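PDB 4L9P: CaaX farnesyltransferase beta subunit Ram1 from Aspergillus fumigatus, which probably binds the peptide substrate in a zinc-dependent heterodimer that transfers a farnesyl group from farnesyl diphosphate to a cysteine near the C-terminus of target proteins. Local coordinates for residues Ser198-Ser203 against Met227-Leu231; Ala257-His261 against Phe284-Leu288; Asp470-Ala474 against Phe485-Arg490. The contacts are given in a common frame with arbitrary orientation. Residue numbers count along the deposited sequence, not the author numbering.

Interaction 1 (Ser198-Ser203 against Met227-Leu231); sequences SHVASS and MWKWL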
ATOM      1  N   SER B 198     -19.939  -8.940  -0.562  1.00  6.96           N
ATOM      2  CA  SER B 198     -18.675  -9.159  -1.282  1.00  7.11           C
ATOM      3  C   SER B 198     -17.776  -7.963  -1.166  1.00  5.83           C
ATOM      4  O   SER B 198     -18.212  -6.810  -1.086  1.00  7.23           O
ATOM      5  CB  SER B 198     -18.995  -9.445  -2.759  1.00  8.26           C
ATOM      6  OG  SER B 198     -19.717 -10.665  -2.782  1.00  8.87           O
ATOM      7  N   HIS B 199     -16.459  -8.241  -1.125  1.00  5.49           N
ATOM      8  CA  HIS B 199     -15.470  -7.159  -0.976  1.00  5.43           C
ATOM      9  C   HIS B 199     -14.323  -7.549  -1.876  1.00  5.12           C
ATOM     10  O   HIS B 199     -13.930  -8.750  -1.952  1.00  5.49           O
ATOM     11  CB  HIS B 199     -15.032  -7.134   0.514  1.00  6.23           C
ATOM     12  CG  HIS B 199     -14.156  -5.961   0.901  1.00  5.62           C
ATOM     13  ND1 HIS B 199     -12.847  -5.790   0.453  1.00  5.78           N
ATOM     14  CD2 HIS B 199     -14.424  -4.894   1.708  1.00  6.16           C
ATOM     15  CE1 HIS B 199     -12.339  -4.700   1.013  1.00  6.74           C
ATOM     16  NE2 HIS B 199     -13.273  -4.142   1.790  1.00  6.64           N
ATOM     17  N   VAL B 200     -13.726  -6.575  -2.547  1.00  4.50           N
ATOM     18  CA  VAL B 200     -12.649  -6.928  -3.474  1.00  5.41           C
ATOM     19  C   VAL B 200     -11.420  -7.533  -2.776  1.00  6.38           C
ATOM     20  O   VAL B 200     -10.712  -8.335  -3.406  1.00  5.69           O
ATOM     21  CB  VAL B 200     -12.145  -5.721  -4.306  1.00  7.74           C
ATOM     22  CG1 VAL B 200     -13.236  -5.178  -5.089  1.00  9.73           C
ATOM     23  CG2 VAL B 200     -11.476  -4.636  -3.451  1.00  8.32           C
ATOM     24  N   ALA B 201     -11.149  -7.159  -1.517  1.00  5.90           N
ATOM     25  CA  ALA B 201      -9.959  -7.731  -0.855  1.00  6.42           C
ATOM     26  C   ALA B 201     -10.156  -9.196  -0.497  1.00  6.57           C
ATOM     27  O   ALA B 201      -9.252 -10.019  -0.639  1.00  7.06           O
ATOM     28  CB  ALA B 201      -9.586  -6.894   0.382  1.00  8.12           C
ATOM     29  N   SER B 202     -11.342  -9.536   0.005  0.66  6.11           N
ATOM     30  CA  SER B 202     -11.607 -10.941   0.284  0.66  6.83           C
ATOM     31  C   SER B 202     -11.721 -11.735  -1.009  0.66  6.91           C
ATOM     32  O   SER B 202     -11.381 -12.919  -1.035  0.66  6.97           O
ATOM     33  CB  SER B 202     -12.890 -11.130   1.138  0.66  8.01           C
ATOM     34  OG  SER B 202     -13.878 -10.186   0.822  0.66  8.24           O
ATOM     35  N   SER B 203     -12.207 -11.124  -2.093  1.00  6.47           N
ATOM     36  CA  SER B 203     -12.253 -11.834  -3.364  1.00  6.59           C
ATOM     37  C   SER B 203     -10.851 -12.055  -3.922  1.00  6.07           C
ATOM     38  O   SER B 203     -10.564 -13.155  -4.431  1.00  7.20           O
ATOM     39  CB  SER B 203     -13.100 -10.981  -4.329  1.00  5.63           C
ATOM     40  OG  SER B 203     -14.478 -11.009  -3.963  1.00  7.03           O
ATOM     41  N   MET B 227     -19.382 -12.870 -10.554  1.00  8.37           N
ATOM     42  CA  MET B 227     -18.241 -12.023 -10.175  1.00  7.73           C
ATOM     43  C   MET B 227     -18.079 -10.814 -11.092  1.00  7.09           C
ATOM     44  O   MET B 227     -17.795  -9.692 -10.612  1.00  6.87           O
ATOM     45  CB  MET B 227     -16.936 -12.841 -10.243  1.00  8.27           C
ATOM     46  CG  MET B 227     -15.659 -12.058  -9.857  1.00  8.47           C
ATOM     47  SD  MET B 227     -15.546 -11.751  -8.055  1.00  8.58           S
ATOM     48  CE  MET B 227     -15.081 -13.371  -7.470  1.00  9.76           C
ATOM     49  N   TRP B 228     -18.204 -11.027 -12.404  1.00  7.03           N
ATOM     50  CA  TRP B 228     -18.133  -9.936 -13.371  1.00  6.86           C
ATOM     51  C   TRP B 228     -19.249  -8.893 -13.166  1.00  7.40           C
ATOM     52  O   TRP B 228     -18.973  -7.675 -13.183  1.00  7.62           O
ATOM     53  CB  TRP B 228     -18.250 -10.570 -14.754  1.00  7.72           C
ATOM     54  CG  TRP B 228     -18.268  -9.643 -15.930  1.00  7.78           C
ATOM     55  CD1 TRP B 228     -17.249  -8.867 -16.424  1.00  7.62           C
ATOM     56  CD2 TRP B 228     -19.364  -9.496 -16.826  1.00  6.82           C
ATOM     57  NE1 TRP B 228     -17.651  -8.216 -17.586  1.00  8.92           N
ATOM     58  CE2 TRP B 228     -18.958  -8.588 -17.851  1.00  8.11           C
ATOM     59  CE3 TRP B 228     -20.653 -10.036 -16.843  1.00  8.16           C
ATOM     60  CZ2 TRP B 228     -19.812  -8.232 -18.951  1.00  9.21           C
ATOM     61  CZ3 TRP B 228     -21.511  -9.689 -17.914  1.00  9.42           C
ATOM     62  CH2 TRP B 228     -21.078  -8.800 -18.962  1.00  9.54           C
ATOM     63  N   LYS B 229     -20.481  -9.352 -12.942  1.00  8.30           N
ATOM     64  CA  LYS B 229     -21.549  -8.393 -12.701  1.00  8.56           C
ATOM     65  C   LYS B 229     -21.301  -7.557 -11.437  1.00  7.85           C
ATOM     66  O   LYS B 229     -21.513  -6.344 -11.443  1.00  8.73           O
ATOM     67  CB  LYS B 229     -22.907  -9.118 -12.589  1.00  9.86           C
ATOM     68  CG  LYS B 229     -23.360  -9.680 -13.950  1.00 13.17           C
ATOM     69  CD  LYS B 229     -24.704 -10.338 -13.838  1.00 18.41           C
ATOM     70  CE  LYS B 229     -25.274 -10.597 -15.187  1.00 23.45           C
ATOM     71  NZ  LYS B 229     -26.684 -10.959 -14.906  1.00 27.08           N
ATOM     72  N   TRP B 230     -20.843  -8.219 -10.367  1.00  7.30           N
ATOM     73  CA  TRP B 230     -20.627  -7.532  -9.107  1.00  6.69           C
ATOM     74  C   TRP B 230     -19.448  -6.572  -9.263  1.00  6.57           C
ATOM     75  O   TRP B 230     -19.545  -5.395  -8.857  1.00  6.97           O
ATOM     76  CB  TRP B 230     -20.399  -8.545  -7.968  1.00  7.17           C
ATOM     77  CG  TRP B 230     -19.816  -7.880  -6.760  1.00  6.73           C
ATOM     78  CD1 TRP B 230     -20.446  -6.986  -5.900  1.00  7.57           C
ATOM     79  CD2 TRP B 230     -18.461  -8.019  -6.269  1.00  6.27           C
ATOM     80  NE1 TRP B 230     -19.541  -6.543  -4.972  1.00  7.89           N
ATOM     81  CE2 TRP B 230     -18.340  -7.179  -5.138  1.00  6.29           C
ATOM     82  CE3 TRP B 230     -17.373  -8.818  -6.666  1.00  7.17           C
ATOM     83  CZ2 TRP B 230     -17.160  -7.070  -4.413  1.00  6.89           C
ATOM     84  CZ3 TRP B 230     -16.206  -8.736  -5.989  1.00  6.46           C
ATOM     85  CH2 TRP B 230     -16.111  -7.875  -4.831  1.00  6.94           C
ATOM     86  N   LEU B 231     -18.323  -7.028  -9.827  1.00  7.14           N
ATOM     87  CA  LEU B 231     -17.178  -6.093  -9.972  1.00  6.28           C
ATOM     88  C   LEU B 231     -17.580  -4.888 -10.820  1.00  6.62           C
ATOM     89  O   LEU B 231     -17.121  -3.777 -10.604  1.00  6.95           O
ATOM     90  CB  LEU B 231     -15.995  -6.784 -10.636  1.00  6.91           C
ATOM     91  CG  LEU B 231     -15.228  -7.741  -9.743  1.00  8.15           C
ATOM     92  CD1 LEU B 231     -14.199  -8.486 -10.618  1.00 10.05           C
ATOM     93  CD2 LEU B 231     -14.558  -7.005  -8.589  1.00  8.51           C
TER
HETATM   94  O   HOH W   1     -20.131  -5.382  -2.330  1.00  8.31           O

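Interaction 2 (Ala257-His261 against Phe284-Leu288); sequences AMVVH and FTDGL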
ATOM      1  N   ALA B 257      -9.507  -5.521  -7.707  1.00  4.80           N
ATOM      2  CA  ALA B 257     -10.500  -5.835  -8.723  1.00  4.96           C
ATOM      3  C   ALA B 257      -9.823  -6.304 -10.001  1.00  5.68           C
ATOM      4  O   ALA B 257     -10.288  -7.268 -10.654  1.00  6.57           O
ATOM      5  CB  ALA B 257     -11.364  -4.596  -9.014  1.00  6.17           C
ATOM      6  N   MET B 258      -8.760  -5.610 -10.411  1.00  4.91           N
ATOM      7  CA  MET B 258      -8.137  -5.980 -11.687  1.00  6.00           C
ATOM      8  C   MET B 258      -7.345  -7.271 -11.638  1.00  5.17           C
ATOM      9  O   MET B 258      -7.282  -7.976 -12.652  1.00  6.37           O
ATOM     10  CB  MET B 258      -7.297  -4.838 -12.224  1.00  8.78           C
ATOM     11  CG  MET B 258      -8.181  -3.650 -12.650  1.00  9.99           C
ATOM     12  SD  MET B 258      -9.610  -4.057 -13.803  1.00 13.41           S
ATOM     13  CE  MET B 258      -8.793  -4.925 -15.109  1.00 15.64           C
ATOM     14  N   VAL B 259      -6.797  -7.621 -10.491  1.00  4.69           N
ATOM     15  CA  VAL B 259      -6.163  -8.946 -10.367  1.00  4.62           C
ATOM     16  C   VAL B 259      -7.217 -10.019 -10.454  1.00  5.05           C
ATOM     17  O   VAL B 259      -6.995 -11.035 -11.145  1.00  6.08           O
ATOM     18  CB  VAL B 259      -5.409  -9.046  -9.031  1.00  5.02           C
ATOM     19  CG1 VAL B 259      -5.126 -10.518  -8.692  1.00  6.01           C
ATOM     20  CG2 VAL B 259      -4.105  -8.255  -9.133  1.00  5.60           C
ATOM     21  N   VAL B 260      -8.351  -9.880  -9.753  1.00  5.92           N
ATOM     22  CA  VAL B 260      -9.431 -10.883  -9.898  1.00  5.38           C
ATOM     23  C   VAL B 260      -9.901 -10.970 -11.359  1.00  6.94           C
ATOM     24  O   VAL B 260     -10.078 -12.073 -11.908  1.00  7.30           O
ATOM     25  CB  VAL B 260     -10.593 -10.535  -9.012  1.00  5.93           C
ATOM     26  CG1 VAL B 260     -11.859 -11.400  -9.287  1.00  8.07           C
ATOM     27  CG2 VAL B 260     -10.151 -10.697  -7.515  1.00  6.78           C
ATOM     28  N   HIS B 261     -10.068  -9.796 -11.973  1.00  5.86           N
ATOM     29  CA  HIS B 261     -10.536  -9.754 -13.370  1.00  6.92           C
ATOM     30  C   HIS B 261      -9.567 -10.513 -14.270  1.00  7.55           C
ATOM     31  O   HIS B 261      -9.996 -11.312 -15.131  1.00  8.22           O
ATOM     32  CB  HIS B 261     -10.652  -8.280 -13.746  1.00  6.45           C
ATOM     33  CG  HIS B 261     -11.279  -8.036 -15.081  1.00  7.72           C
ATOM     34  ND1 HIS B 261     -10.644  -8.326 -16.276  1.00  9.70           N
ATOM     35  CD2 HIS B 261     -12.522  -7.576 -15.397  1.00  8.14           C
ATOM     36  CE1 HIS B 261     -11.474  -8.021 -17.279  1.00  9.38           C
ATOM     37  NE2 HIS B 261     -12.620  -7.569 -16.769  1.00  8.44           N
ATOM     38  N   PHE B 284     -13.727  -2.168 -18.079  1.00  6.28           N
ATOM     39  CA  PHE B 284     -13.176  -2.105 -16.699  1.00  5.66           C
ATOM     40  C   PHE B 284     -11.955  -1.211 -16.613  1.00  6.13           C
ATOM     41  O   PHE B 284     -11.665  -0.670 -15.519  1.00  6.48           O
ATOM     42  CB  PHE B 284     -12.815  -3.508 -16.222  1.00  6.45           C
ATOM     43  CG  PHE B 284     -14.006  -4.265 -15.688  1.00  6.85           C
ATOM     44  CD1 PHE B 284     -14.864  -4.974 -16.535  1.00  7.64           C
ATOM     45  CD2 PHE B 284     -14.333  -4.205 -14.337  1.00  8.71           C
ATOM     46  CE1 PHE B 284     -15.993  -5.658 -16.018  1.00  7.44           C
ATOM     47  CE2 PHE B 284     -15.426  -4.899 -13.840  1.00  8.18           C
ATOM     48  CZ  PHE B 284     -16.272  -5.607 -14.664  1.00  7.11           C
ATOM     49  N   THR B 285     -11.238  -1.034 -17.725  1.00  7.51           N
ATOM     50  CA  THR B 285      -9.968  -0.273 -17.684  1.00  7.98           C
ATOM     51  C   THR B 285     -10.142   1.176 -18.144  1.00  7.62           C
ATOM     52  O   THR B 285      -9.226   1.973 -18.049  1.00  7.27           O
ATOM     53  CB  THR B 285      -8.872  -0.994 -18.493  1.00 10.14           C
ATOM     54  OG1 THR B 285      -9.326  -1.110 -19.860  1.00 11.29           O
ATOM     55  CG2 THR B 285      -8.557  -2.377 -17.889  1.00 10.61           C
ATOM     56  N   ASP B 286     -11.326   1.525 -18.642  1.00  7.19           N
ATOM     57  CA  ASP B 286     -11.570   2.907 -19.104  1.00  7.86           C
ATOM     58  C   ASP B 286     -11.426   3.879 -17.964  1.00  7.61           C
ATOM     59  O   ASP B 286     -12.061   3.718 -16.926  1.00  7.25           O
ATOM     60  CB  ASP B 286     -12.971   2.984 -19.669  1.00  9.45           C
ATOM     61  CG  ASP B 286     -13.053   2.656 -21.131  1.00 13.63           C
ATOM     62  OD1 ASP B 286     -12.018   2.602 -21.803  1.00 16.27           O
ATOM     63  OD2 ASP B 286     -14.212   2.496 -21.603  1.00 15.47           O
ATOM     64  N   GLY B 287     -10.556   4.878 -18.123  1.00  8.08           N
ATOM     65  CA  GLY B 287     -10.362   5.928 -17.130  1.00  8.30           C
ATOM     66  C   GLY B 287      -9.460   5.454 -16.001  1.00  6.42           C
ATOM     67  O   GLY B 287      -9.131   6.255 -15.101  1.00  6.79           O
ATOM     68  N   LEU B 288      -9.033   4.193 -16.014  1.00  6.90           N
ATOM     69  CA  LEU B 288      -8.274   3.630 -14.869  1.00  6.73           C
ATOM     70  C   LEU B 288      -6.812   4.119 -14.749  1.00  5.92           C
ATOM     71  O   LEU B 288      -6.427   4.618 -13.712  1.00  6.08           O
ATOM     72  CB  LEU B 288      -8.306   2.099 -14.915  1.00  6.20           C
ATOM     73  CG  LEU B 288      -7.530   1.389 -13.785  1.00  6.96           C
ATOM     74  CD1 LEU B 288      -8.008   1.847 -12.378  1.00  8.26           C
ATOM     75  CD2 LEU B 288      -7.729  -0.101 -13.975  1.00  8.30           C
TER

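Interaction 3 (Asp470-Ala474 against Phe485-Arg490); sequences DPNFA and FTENDR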
ATOM      1  N   ASP B 470      14.827 -15.551 -13.090  1.00  9.34           N
ATOM      2  CA  ASP B 470      16.115 -16.293 -13.038  0.71 11.05           C
ATOM      3  C   ASP B 470      16.612 -16.157 -11.611  1.00  9.77           C
ATOM      4  O   ASP B 470      16.364 -15.131 -10.947  1.00  8.56           O
ATOM      5  CB  ASP B 470      17.257 -15.659 -13.916  0.71 14.35           C
ATOM      6  CG  ASP B 470      16.912 -15.485 -15.431  0.71 16.78           C
ATOM      7  OD1 ASP B 470      17.565 -14.679 -16.113  0.71 20.76           O
ATOM      8  OD2 ASP B 470      16.015 -16.098 -15.924  0.71 15.90           O
ATOM      9  N   PRO B 471      17.329 -17.138 -11.070  1.00 10.11           N
ATOM     10  CA  PRO B 471      17.841 -16.939  -9.712  1.00  9.86           C
ATOM     11  C   PRO B 471      18.916 -15.872  -9.659  1.00  9.44           C
ATOM     12  O   PRO B 471      19.763 -15.794 -10.550  1.00 11.64           O
ATOM     13  CB  PRO B 471      18.399 -18.324  -9.278  1.00 12.60           C
ATOM     14  CG  PRO B 471      18.423 -19.071 -10.448  1.00 14.64           C
ATOM     15  CD  PRO B 471      17.627 -18.484 -11.577  1.00 11.80           C
ATOM     16  N   ASN B 472      18.907 -15.087  -8.602  0.62  9.07           N
ATOM     17  CA  ASN B 472      20.037 -14.200  -8.338  0.62  8.79           C
ATOM     18  C   ASN B 472      20.764 -14.814  -7.150  0.62  8.29           C
ATOM     19  O   ASN B 472      20.344 -14.713  -6.001  0.62  7.89           O
ATOM     20  CB  ASN B 472      19.543 -12.793  -8.044  0.62  9.52           C
ATOM     21  CG  ASN B 472      20.632 -11.812  -8.199  0.62 10.42           C
ATOM     22  OD1 ASN B 472      21.778 -12.207  -8.237  0.62 10.15           O
ATOM     23  ND2 ASN B 472      20.305 -10.545  -8.311  0.62 11.00           N
ATOM     24  N   PHE B 473      21.832 -15.532  -7.470  1.00  9.18           N
ATOM     25  CA  PHE B 473      22.449 -16.436  -6.534  1.00  9.52           C
ATOM     26  C   PHE B 473      23.152 -15.741  -5.379  1.00  9.23           C
ATOM     27  O   PHE B 473      23.697 -14.648  -5.526  1.00 11.37           O
ATOM     28  CB  PHE B 473      23.490 -17.334  -7.270  1.00 12.33           C
ATOM     29  CG  PHE B 473      22.872 -18.402  -8.119  1.00 14.81           C
ATOM     30  CD1 PHE B 473      21.950 -19.302  -7.576  1.00 15.76           C
ATOM     31  CD2 PHE B 473      23.197 -18.500  -9.480  1.00 16.87           C
ATOM     32  CE1 PHE B 473      21.392 -20.357  -8.339  1.00 16.72           C
ATOM     33  CE2 PHE B 473      22.640 -19.539 -10.252  1.00 17.09           C
ATOM     34  CZ  PHE B 473      21.723 -20.456  -9.662  1.00 16.64           C
ATOM     35  N   ALA B 474      23.226 -16.428  -4.256  1.00  9.54           N
ATOM     36  CA  ALA B 474      23.941 -15.917  -3.070  1.00  9.69           C
ATOM     37  C   ALA B 474      25.359 -15.497  -3.467  1.00  8.73           C
ATOM     38  O   ALA B 474      26.035 -16.213  -4.241  1.00 10.95           O
ATOM     39  CB  ALA B 474      23.992 -16.986  -1.987  1.00 11.39           C
ATOM     40  N   PHE B 485      21.743 -13.497   1.795  1.00  7.25           N
ATOM     41  CA  PHE B 485      21.115 -14.759   2.251  1.00  7.41           C
ATOM     42  C   PHE B 485      22.054 -15.929   1.821  1.00  7.76           C
ATOM     43  O   PHE B 485      22.907 -15.757   0.956  1.00  8.10           O
ATOM     44  CB  PHE B 485      19.737 -14.895   1.557  1.00  7.38           C
ATOM     45  CG  PHE B 485      19.809 -14.716   0.076  1.00  7.28           C
ATOM     46  CD1 PHE B 485      20.078 -15.807  -0.766  1.00  7.72           C
ATOM     47  CD2 PHE B 485      19.636 -13.453  -0.495  1.00  8.18           C
ATOM     48  CE1 PHE B 485      20.246 -15.628  -2.159  1.00  8.57           C
ATOM     49  CE2 PHE B 485      19.803 -13.258  -1.888  1.00  8.45           C
ATOM     50  CZ  PHE B 485      20.097 -14.364  -2.714  1.00  7.51           C
ATOM     51  N   THR B 486      21.796 -17.080   2.390  1.00  7.86           N
ATOM     52  CA  THR B 486      22.485 -18.296   1.857  1.00  7.85           C
ATOM     53  C   THR B 486      21.533 -18.999   0.884  1.00  8.16           C
ATOM     54  O   THR B 486      20.291 -18.763   0.873  1.00  8.60           O
ATOM     55  CB  THR B 486      22.801 -19.301   2.973  1.00  9.65           C
ATOM     56  OG1 THR B 486      21.582 -19.939   3.405  1.00 10.11           O
ATOM     57  CG2 THR B 486      23.580 -18.659   4.121  1.00  9.76           C
ATOM     58  N   GLU B 487      22.055 -19.915   0.057  1.00  7.94           N
ATOM     59  CA  GLU B 487      21.134 -20.680  -0.792  1.00  8.46           C
ATOM     60  C   GLU B 487      20.213 -21.578   0.001  1.00  7.79           C
ATOM     61  O   GLU B 487      19.119 -21.859  -0.445  1.00  7.60           O
ATOM     62  CB  GLU B 487      21.930 -21.474  -1.844  1.00  8.60           C
ATOM     63  CG  GLU B 487      22.499 -20.487  -2.901  1.00  8.31           C
ATOM     64  CD  GLU B 487      21.371 -19.869  -3.699  1.00  8.60           C
ATOM     65  OE1 GLU B 487      20.334 -20.562  -3.895  1.00  9.69           O
ATOM     66  OE2 GLU B 487      21.517 -18.689  -4.114  1.00 10.31           O
ATOM     67  N   ASN B 488      20.622 -21.970   1.213  1.00  7.52           N
ATOM     68  CA  ASN B 488      19.733 -22.688   2.105  1.00  7.49           C
ATOM     69  C   ASN B 488      18.493 -21.850   2.486  1.00  7.31           C
ATOM     70  O   ASN B 488      17.481 -22.427   2.892  1.00  8.36           O
ATOM     71  CB  ASN B 488      20.446 -23.088   3.382  1.00  7.60           C
ATOM     72  CG  ASN B 488      21.064 -24.480   3.320  1.00  7.97           C
ATOM     73  OD1 ASN B 488      21.151 -25.109   2.264  1.00  8.18           O
ATOM     74  ND2 ASN B 488      21.444 -24.956   4.491  1.00  8.84           N
ATOM     75  N   ASP B 489      18.580 -20.526   2.361  1.00  6.96           N
ATOM     76  CA  ASP B 489      17.426 -19.622   2.681  1.00  8.05           C
ATOM     77  C   ASP B 489      16.550 -19.403   1.425  1.00  7.60           C
ATOM     78  O   ASP B 489      15.646 -18.551   1.478  1.00  7.87           O
ATOM     79  CB  ASP B 489      17.982 -18.249   3.103  1.00  7.78           C
ATOM     80  CG  ASP B 489      18.836 -18.295   4.350  1.00  8.48           C
ATOM     81  OD1 ASP B 489      18.627 -19.180   5.248  1.00  8.86           O
ATOM     82  OD2 ASP B 489      19.726 -17.414   4.454  1.00 10.53           O
ATOM     83  N   ARG B 490      16.855 -20.016   0.265  1.00  6.76           N
ATOM     84  CA  ARG B 490      16.107 -19.711  -0.965  1.00  7.09           C
ATOM     85  C   ARG B 490      14.649 -20.125  -0.910  1.00  6.63           C
ATOM     86  O   ARG B 490      14.292 -21.229  -0.523  1.00  8.51           O
ATOM     87  CB  ARG B 490      16.811 -20.377  -2.184  1.00  7.68           C
ATOM     88  CG  ARG B 490      16.042 -20.061  -3.490  1.00  7.54           C
ATOM     89  CD  ARG B 490      16.817 -20.449  -4.748  1.00  7.22           C
ATOM     90  NE  ARG B 490      18.017 -19.612  -4.885  1.00  7.05           N
ATOM     91  CZ  ARG B 490      17.998 -18.358  -5.360  1.00  8.37           C
ATOM     92  NH1 ARG B 490      16.851 -17.861  -5.857  1.00  8.01           N
ATOM     93  NH2 ARG B 490      19.106 -17.604  -5.370  1.00  8.38           N
TER

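Interaction 1 (Ser198-Ser203 against Met227-Leu231)
Ser198 opens the contact by laying its CB over one face of the Trp230 indole. The CB sits 3.6 Å from the centroid of the six-membered ring and 23° off the ring normal, a CH-pi geometry. Its OG turns instead to Gly188 O and Asn185, while its carbonyl reaches the indole through a water that donates to Ser198 O at 2.7 Å and accepts from Trp230 NE1 at 2.9 Å. His199 is the N-cap of helix 200-213: its ND1 accepts a hydrogen bond from Ala201 N at 2.9 Å. With its CB directed away from 227-231, its ring meets Tyr88 of the alpha subunit edge-to-face and packs on the bound peptide. The backbone here abuts the edge of the indole, with His199 C and Val200 N each 3.5 Å from Trp230 CH2. Val200 adds apolar packing, its CG1 lying 4.0 Å from Trp230 CH2 and 4.2 Å from Leu231 CD2. One turn on, Ser203 OG comes within 3.5 Å of Trp230 CZ3 and 4.3 Å of Met227 CE, yet it bonds to Ile190 N. Trp230, with 91 Å² covered, is thus the main wedge between helices 200-213 and 224-234 of the alpha-alpha toroid. The chemistry implies that the Ser198 and Ser203 hydroxyls find polar partners outside the contact, at Asn185, Gly188 and Ile190, leaving the indole to meet carbon and backbone and to donate its N-H to water.

Interaction 2 (Ala257-His261 against Phe284-Leu288)
Phe284 leads the second segment and carries much of the contact. Its ring receives His261 CD2 over one face, and Phe284 CD1 approaches His261 NE2 to 3.4 Å. The centroids are 4.7 Å apart with planes at 56°, an oblique pairing of the two rings. His261 NE2 is also hydrogen-bonded to Pro267 O. Phe284 CB lies 4.1 Å from Met258 SD. Thr285 follows, its CG2 3.8 Å from Met258 CE, and starts a type II beta turn closed by Leu288 N donating to Thr285 O at 3.0 Å. Gly287, at phi 80° and psi -3°, takes the left-handed third position of that turn and is the N-cap of helix 288-293. The turn brings Leu288 back to the interface, where its CD2 packs 3.8 Å from Met258 CG. Met258, with every chi angle in the m well, therefore curls along the loop and meets Phe284, Thr285 and Leu288, its closest atoms being SD, CE and CG in turn. The loop runs from helix 251-263 towards helix 288-293, within the alpha-alpha toroid domain. Lys235 NZ, just past the end of helix 224-234, bonds to Phe284 O and Asp286 O, and Leu231 of that helix packs on the Phe284 side chain. Cys321 of helix 312-323 touches both Met258 and Leu288, so helices 224-234 and 312-323 pack against the contact that helix 251-263 makes with the loop.

Interaction 3 (Asp470-Ala474 against Phe485-Arg490)
The Glu487 carboxylate is the polar centre of this contact. Its OE2 accepts from Ala474 N at 2.8 Å with an N-H...acceptor angle of 163°, the strongest bond between the segments. The same carboxylate is held by Arg490 in a two-pronged salt bridge, Arg490 NE to Glu487 OE1 at 2.7 Å and Arg490 NH2 to Glu487 OE2 at 2.9 Å, with angles of 171° and 172°. Arg490 NH2 also reaches Asn472 O at 3.2 Å, but an angle of 143° makes this bond weak. The guanidinium has further partners on strand 446-449 and just before it: NH1 bonds to Gln445 O, and Tyr446 forms a cation-pi pair with it. Outward from this network, Pro471 CB lies over one guanidinium face, 3.8 Å from Arg490 NH1, and the Phe473 ring offers its edge to the carboxylate, with CD1 3.5 Å from Glu487 OE2. On the more buried side, the edge of the Phe485 ring meets the backbone, Phe485 CZ being 3.3 Å from Asn472 O. Ala474 CB lies 4.0 Å from Phe485 CE1 and 3.4 Å from Phe485 O. The second segment is itself shaped by reciprocal bonds: Thr486 N donates to Asp489 OD2 at 2.9 Å, and Asp489 N weakly to Thr486 OG1 at 3.2 Å. The pattern resembles that of a capping box, at the start of the 3-10 segment 487-489, which here presents Glu487 and Arg490 to the chain leaving the two-stranded antiparallel sheet 446-449/468-471, far from the zinc and isoprenoid sites.

How the interactions relate
Interactions 1 and 2 are buried neighbours with centres 12 Å apart, and they touch: helix 224-234, a partner in interaction 1, also packs on interaction 2, with Trp228 NE1 3.4 Å from Phe284 CE1 and Met227 CG 3.9 Å from Val260 CG1 of helix 251-263. Interaction 3 stands on the opposite side of the chain's centre, 37 and 35 Å away between centres, and is only partly buried. The chemistry follows place: the two buried contacts rely on aromatic and aliphatic packing, supplemented in interaction 1 by one bridging water, whereas the partly buried contact 470-474/485-490 is joined by one strong and one weak hydrogen bond to the Glu487-Arg490 pair, with packing around it.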